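Local coordinates for protein type-2Ba cytolytic delta-endotoxin (Bacillus thuringiensis serovar israelensis, PDB 2RCI) that probably kills the larvae of dipteran insects by making pores in the epithelial cell membrane of their midgut, at residues 134-140 against 154-160; 8-12 against 31-35. All blocks are in the same frame, centred on the assembly; numbering follows the deposited sequence.

Contact 1 of 2, residues 134-140 against 154-160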
# COMPACT_ATOMS: atom_id res chain seq x y z
N TYR A 134 -11.59 4.02 7.16
CA TYR A 134 -10.63 4.91 6.52
C TYR A 134 -10.01 4.29 5.27
O TYR A 134 -10.10 3.09 5.08
CB TYR A 134 -9.55 5.32 7.50
CG TYR A 134 -8.66 4.24 8.09
CD1 TYR A 134 -7.32 4.07 7.63
CD2 TYR A 134 -9.09 3.47 9.15
CE1 TYR A 134 -6.46 3.11 8.22
CE2 TYR A 134 -8.24 2.53 9.77
CZ TYR A 134 -6.95 2.35 9.29
OH TYR A 134 -6.13 1.43 9.89
N PHE A 135 -9.43 5.14 4.42
CA PHE A 135 -8.58 4.68 3.31
C PHE A 135 -7.12 4.90 3.73
O PHE A 135 -6.81 5.87 4.41
CB PHE A 135 -8.80 5.53 2.05
CG PHE A 135 -10.21 5.46 1.50
CD1 PHE A 135 -10.95 4.29 1.55
CD2 PHE A 135 -10.75 6.58 0.85
CE1 PHE A 135 -12.25 4.24 1.03
CE2 PHE A 135 -12.03 6.55 0.32
CZ PHE A 135 -12.78 5.37 0.39
N TYR A 136 -6.23 4.02 3.27
CA TYR A 136 -4.81 4.17 3.56
C TYR A 136 -4.08 3.72 2.29
O TYR A 136 -4.37 2.64 1.75
CB TYR A 136 -4.39 3.28 4.73
CG TYR A 136 -3.04 3.67 5.30
CD1 TYR A 136 -2.94 4.44 6.46
CD2 TYR A 136 -1.86 3.28 4.67
CE1 TYR A 136 -1.69 4.82 6.97
CE2 TYR A 136 -0.62 3.63 5.17
CZ TYR A 136 -0.54 4.40 6.32
OH TYR A 136 0.70 4.75 6.80
N LYS A 137 -3.15 4.56 1.84
CA LYS A 137 -2.49 4.34 0.55
C LYS A 137 -0.99 4.39 0.68
O LYS A 137 -0.44 5.29 1.31
CB LYS A 137 -2.93 5.35 -0.49
CG LYS A 137 -4.42 5.19 -0.87
CD LYS A 137 -4.85 6.22 -1.91
CE LYS A 137 -4.87 7.70 -1.40
NZ LYS A 137 -5.43 7.94 -0.04
N ILE A 138 -0.35 3.39 0.06
CA ILE A 138 1.11 3.23 0.12
C ILE A 138 1.60 3.06 -1.32
O ILE A 138 0.88 2.49 -2.15
CB ILE A 138 1.49 1.95 0.87
CG1 ILE A 138 0.95 1.96 2.32
CG2 ILE A 138 3.02 1.77 0.88
CD1 ILE A 138 1.01 0.57 3.00
N LEU A 139 2.78 3.57 -1.63
CA LEU A 139 3.37 3.30 -2.96
C LEU A 139 4.84 2.95 -2.81
O LEU A 139 5.66 3.80 -2.39
CB LEU A 139 3.18 4.48 -3.93
CG LEU A 139 3.52 4.24 -5.42
CD1 LEU A 139 2.74 5.17 -6.34
CD2 LEU A 139 5.04 4.29 -5.71
N PHE A 140 5.17 1.71 -3.15
CA PHE A 140 6.56 1.26 -3.15
C PHE A 140 7.21 1.38 -4.52
O PHE A 140 6.60 0.95 -5.53
CB PHE A 140 6.67 -0.22 -2.76
CG PHE A 140 6.17 -0.54 -1.40
CD1 PHE A 140 7.00 -0.37 -0.29
CD2 PHE A 140 4.90 -1.08 -1.22
CE1 PHE A 140 6.54 -0.67 1.02
CE2 PHE A 140 4.42 -1.40 0.07
CZ PHE A 140 5.26 -1.21 1.19
N LEU A 154 4.70 -0.64 -6.92
CA LEU A 154 3.60 -1.33 -6.25
C LEU A 154 2.73 -0.32 -5.47
O LEU A 154 3.03 -0.02 -4.29
CB LEU A 154 4.17 -2.43 -5.34
CG LEU A 154 3.23 -3.23 -4.42
CD1 LEU A 154 1.91 -3.62 -5.06
CD2 LEU A 154 4.01 -4.51 -3.95
N PRO A 155 1.71 0.26 -6.13
CA PRO A 155 0.69 1.06 -5.43
C PRO A 155 -0.22 0.11 -4.67
O PRO A 155 -0.64 -0.90 -5.23
CB PRO A 155 -0.10 1.72 -6.57
CG PRO A 155 0.78 1.58 -7.77
CD PRO A 155 1.47 0.28 -7.59
N ILE A 156 -0.48 0.44 -3.41
CA ILE A 156 -1.40 -0.36 -2.59
C ILE A 156 -2.41 0.57 -1.93
O ILE A 156 -2.00 1.53 -1.28
CB ILE A 156 -0.69 -1.12 -1.47
CG1 ILE A 156 0.43 -2.01 -2.00
CG2 ILE A 156 -1.72 -1.93 -0.63
CD1 ILE A 156 1.29 -2.62 -0.93
N ALA A 157 -3.71 0.29 -2.08
CA ALA A 157 -4.74 1.01 -1.30
C ALA A 157 -5.55 0.06 -0.42
O ALA A 157 -5.97 -1.02 -0.87
CB ALA A 157 -5.68 1.80 -2.20
N PHE A 158 -5.78 0.45 0.84
CA PHE A 158 -6.68 -0.33 1.68
C PHE A 158 -7.95 0.47 2.00
O PHE A 158 -7.87 1.68 2.19
CB PHE A 158 -6.02 -0.69 3.01
CG PHE A 158 -4.76 -1.50 2.87
CD1 PHE A 158 -4.85 -2.86 2.63
CD2 PHE A 158 -3.51 -0.89 2.96
CE1 PHE A 158 -3.68 -3.65 2.53
CE2 PHE A 158 -2.34 -1.65 2.86
CZ PHE A 158 -2.43 -3.03 2.60
N GLU A 159 -9.08 -0.21 2.06
CA GLU A 159 -10.31 0.35 2.63
C GLU A 159 -10.52 -0.43 3.91
O GLU A 159 -10.76 -1.65 3.86
CB GLU A 159 -11.51 0.10 1.70
CG GLU A 159 -11.26 0.45 0.26
CD GLU A 159 -12.54 0.43 -0.59
OE1 GLU A 159 -13.65 0.20 -0.03
OE2 GLU A 159 -12.42 0.67 -1.80
N ILE A 160 -10.40 0.26 5.03
CA ILE A 160 -10.39 -0.39 6.34
C ILE A 160 -11.58 0.08 7.16
O ILE A 160 -11.79 1.28 7.34
CB ILE A 160 -9.07 -0.13 7.10
CG1 ILE A 160 -7.88 -0.66 6.29
CG2 ILE A 160 -9.13 -0.81 8.49
CD1 ILE A 160 -6.54 -0.01 6.64

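Contact 2 of 2, residues 8-12 against 31-35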
# COMPACT_ATOMS: atom_id res chain seq x y z
N THR A 8 0.38 14.61 -3.30
CA THR A 8 0.83 13.21 -2.98
C THR A 8 -0.21 12.49 -2.08
O THR A 8 -0.32 12.77 -0.89
CB THR A 8 2.19 13.24 -2.24
OG1 THR A 8 1.99 13.57 -0.86
CG2 THR A 8 3.13 14.28 -2.87
N ASN A 9 -0.96 11.55 -2.64
CA ASN A 9 -1.95 10.87 -1.81
C ASN A 9 -1.51 9.48 -1.31
O ASN A 9 -2.31 8.73 -0.75
CB ASN A 9 -3.31 10.86 -2.50
CG ASN A 9 -3.95 12.25 -2.56
OD1 ASN A 9 -4.36 12.70 -3.62
ND2 ASN A 9 -4.04 12.93 -1.41
N PHE A 10 -0.24 9.15 -1.53
CA PHE A 10 0.32 7.86 -1.14
C PHE A 10 1.38 8.09 -0.06
O PHE A 10 2.05 9.12 -0.08
CB PHE A 10 1.05 7.16 -2.32
CG PHE A 10 0.16 6.75 -3.45
CD1 PHE A 10 -0.45 5.48 -3.47
CD2 PHE A 10 -0.04 7.60 -4.53
CE1 PHE A 10 -1.27 5.09 -4.53
CE2 PHE A 10 -0.87 7.22 -5.60
CZ PHE A 10 -1.48 5.96 -5.60
N ASN A 11 1.53 7.12 0.85
CA ASN A 11 2.72 7.07 1.70
C ASN A 11 3.81 6.42 0.83
O ASN A 11 3.75 5.24 0.52
CB ASN A 11 2.48 6.23 2.97
CG ASN A 11 3.54 6.49 4.05
OD1 ASN A 11 4.58 7.05 3.76
ND2 ASN A 11 3.23 6.17 5.32
N GLU A 12 4.76 7.23 0.39
CA GLU A 12 5.73 6.76 -0.60
C GLU A 12 6.94 6.14 0.08
O GLU A 12 7.54 6.73 0.99
CB GLU A 12 6.16 7.91 -1.50
CG GLU A 12 5.01 8.52 -2.35
CD GLU A 12 5.44 9.81 -3.04
OE1 GLU A 12 6.64 10.10 -3.02
OE2 GLU A 12 4.58 10.51 -3.62
N PHE A 31 1.15 7.44 -11.13
CA PHE A 31 0.07 6.81 -10.38
C PHE A 31 -0.81 7.69 -9.51
O PHE A 31 -1.87 7.24 -9.06
CB PHE A 31 0.56 5.57 -9.63
CG PHE A 31 0.80 4.42 -10.53
CD1 PHE A 31 2.08 4.15 -11.00
CD2 PHE A 31 -0.28 3.66 -10.98
CE1 PHE A 31 2.28 3.11 -11.90
CE2 PHE A 31 -0.09 2.62 -11.86
CZ PHE A 31 1.19 2.33 -12.32
N GLN A 32 -0.42 8.94 -9.29
CA GLN A 32 -1.34 9.94 -8.70
C GLN A 32 -2.66 10.00 -9.49
O GLN A 32 -3.73 10.23 -8.91
CB GLN A 32 -0.70 11.33 -8.64
CG GLN A 32 0.61 11.40 -7.84
CD GLN A 32 0.46 11.02 -6.36
OE1 GLN A 32 -0.64 11.07 -5.79
NE2 GLN A 32 1.59 10.64 -5.74
N GLY A 33 -2.58 9.74 -10.79
CA GLY A 33 -3.74 9.72 -11.69
C GLY A 33 -4.81 8.69 -11.36
O GLY A 33 -5.95 8.79 -11.83
N ALA A 34 -4.46 7.68 -10.55
CA ALA A 34 -5.46 6.68 -10.12
C ALA A 34 -6.27 7.06 -8.87
O ALA A 34 -7.14 6.30 -8.42
CB ALA A 34 -4.79 5.34 -9.91
N ILE A 35 -5.99 8.22 -8.29
CA ILE A 35 -6.71 8.71 -7.09
C ILE A 35 -7.99 9.46 -7.50
O ILE A 35 -7.93 10.40 -8.29
CB ILE A 35 -5.79 9.61 -6.23
CG1 ILE A 35 -4.58 8.83 -5.69
CG2 ILE A 35 -6.56 10.30 -5.08
CD1 ILE A 35 -4.94 7.53 -5.02

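Contact 1 of 2, residues 134-140 against 154-160
The phenol ring of Y134 lies across the branched side chain of I160, whose CB sits over one ring face, 4.0 Å from the ring centroid and 17° off the normal, a CH-pi contact. I160 CD1 comes closer still, 3.5 Å from Y134 CE1, over the same face but out toward the rim. The first torsion of Y134 (chi1 62°) places CG between the backbone N and the carbonyl carbon and thereby turns the ring toward the partner strand; its OH is hydrogen-bonded to the backbone O of T109 in helix 96-110. At the other end of this beta hairpin, F140 meets I156 differently: I156 CD1 approaches the ring edge in its plane, 3.5 Å from F140 CE2. One face of the same ring rests on I138 CG2, and I138 CD1 in turn reaches the edge of the F158 ring, 4.0 Å from F158 CE2. The opposite face of the sheet is more mixed. F135 and E159 lie side by side, with F135 CE1 4.0 Å from E159 CG, while the carboxylate is hydrogen-bonded to N41. Four antiparallel hydrogen-bonded pairs, from Y134–I160 to F140–L154, fasten the backbones with eight bonds. F140 N points almost straight at L154 O, 3.0 Å away, but from well above the carbonyl plane. Hairpin bonds thus satisfy alternate residues, F135, K137 and L139 bonding instead to strands 122-127 and 11-15 and to W121, and apolar groups line the face where I138 and I160 meet T109.

Contact 2 of 2, residues 8-12 against 31-35
The turn that follows helix 21-31 meets the modelled N-terminal end of the chain, just where it enters edge strand 11-15 of the central sheet. Q32 carries the polar part of this junction: its OE1 accepts a hydrogen bond from N9 N at 3.2 Å. The N-H points almost straight at the oxygen (172°), although the donor is somewhat tilted from the carbonyl plane. A bend at chi2 (-61°) folds the Q32 side chain back toward residues 8-12 and sets its amide at the edge of the F10 ring, its plane steeply turned from that of the ring. Q32 NE2 is 3.7 Å from F10 CD2, also near the ring plane. F31 O faces the same rim farther round, 3.6 Å from F10 CE2. I35 completes the apolar side, its CD1 lying 3.8 Å from F10 CZ as the two side chains run alongside, pointing opposite ways. Its other branch, CG2, passes across the side chain of N9, 3.6 Å from OD1. Within the turn, A34 N and I35 N are bonded to F31 O and Q32 O; these two bonds, each spanning three residues, hold the backbone coiled. F10 is buried, packing also on P155, F42, K137 and L139. The bond to N9 probably biases the Q32 amide so that OE1 faces N9 N, and F31 O should be a mildly favourable neighbour for the slightly positive ring hydrogens, whereas NE2 there is simply packing.

How the contacts relate
Contact 2 closes before contact 1 opens along the chain, and their centres lie about 9 Å apart. The two are joined through the sheet itself: strand 11-15 runs parallel to strand 132-142, with N11 N 2.7 Å from K137 O and N11 O 2.9 Å from L139 N, both probable hydrogen bonds. Strand 132-142 thus pairs with strand 150-162 in contact 1 and also with strand 11-15, whose first residues end segment 8-12 of contact 2. K137 also bridges them by its side chain, whose CD packs 3.4 Å from I35 CD1. The face bearing K137, L139 and P155 consequently continues into the F10 and I35 cluster, illustrating how one sheet face is covered by a turn.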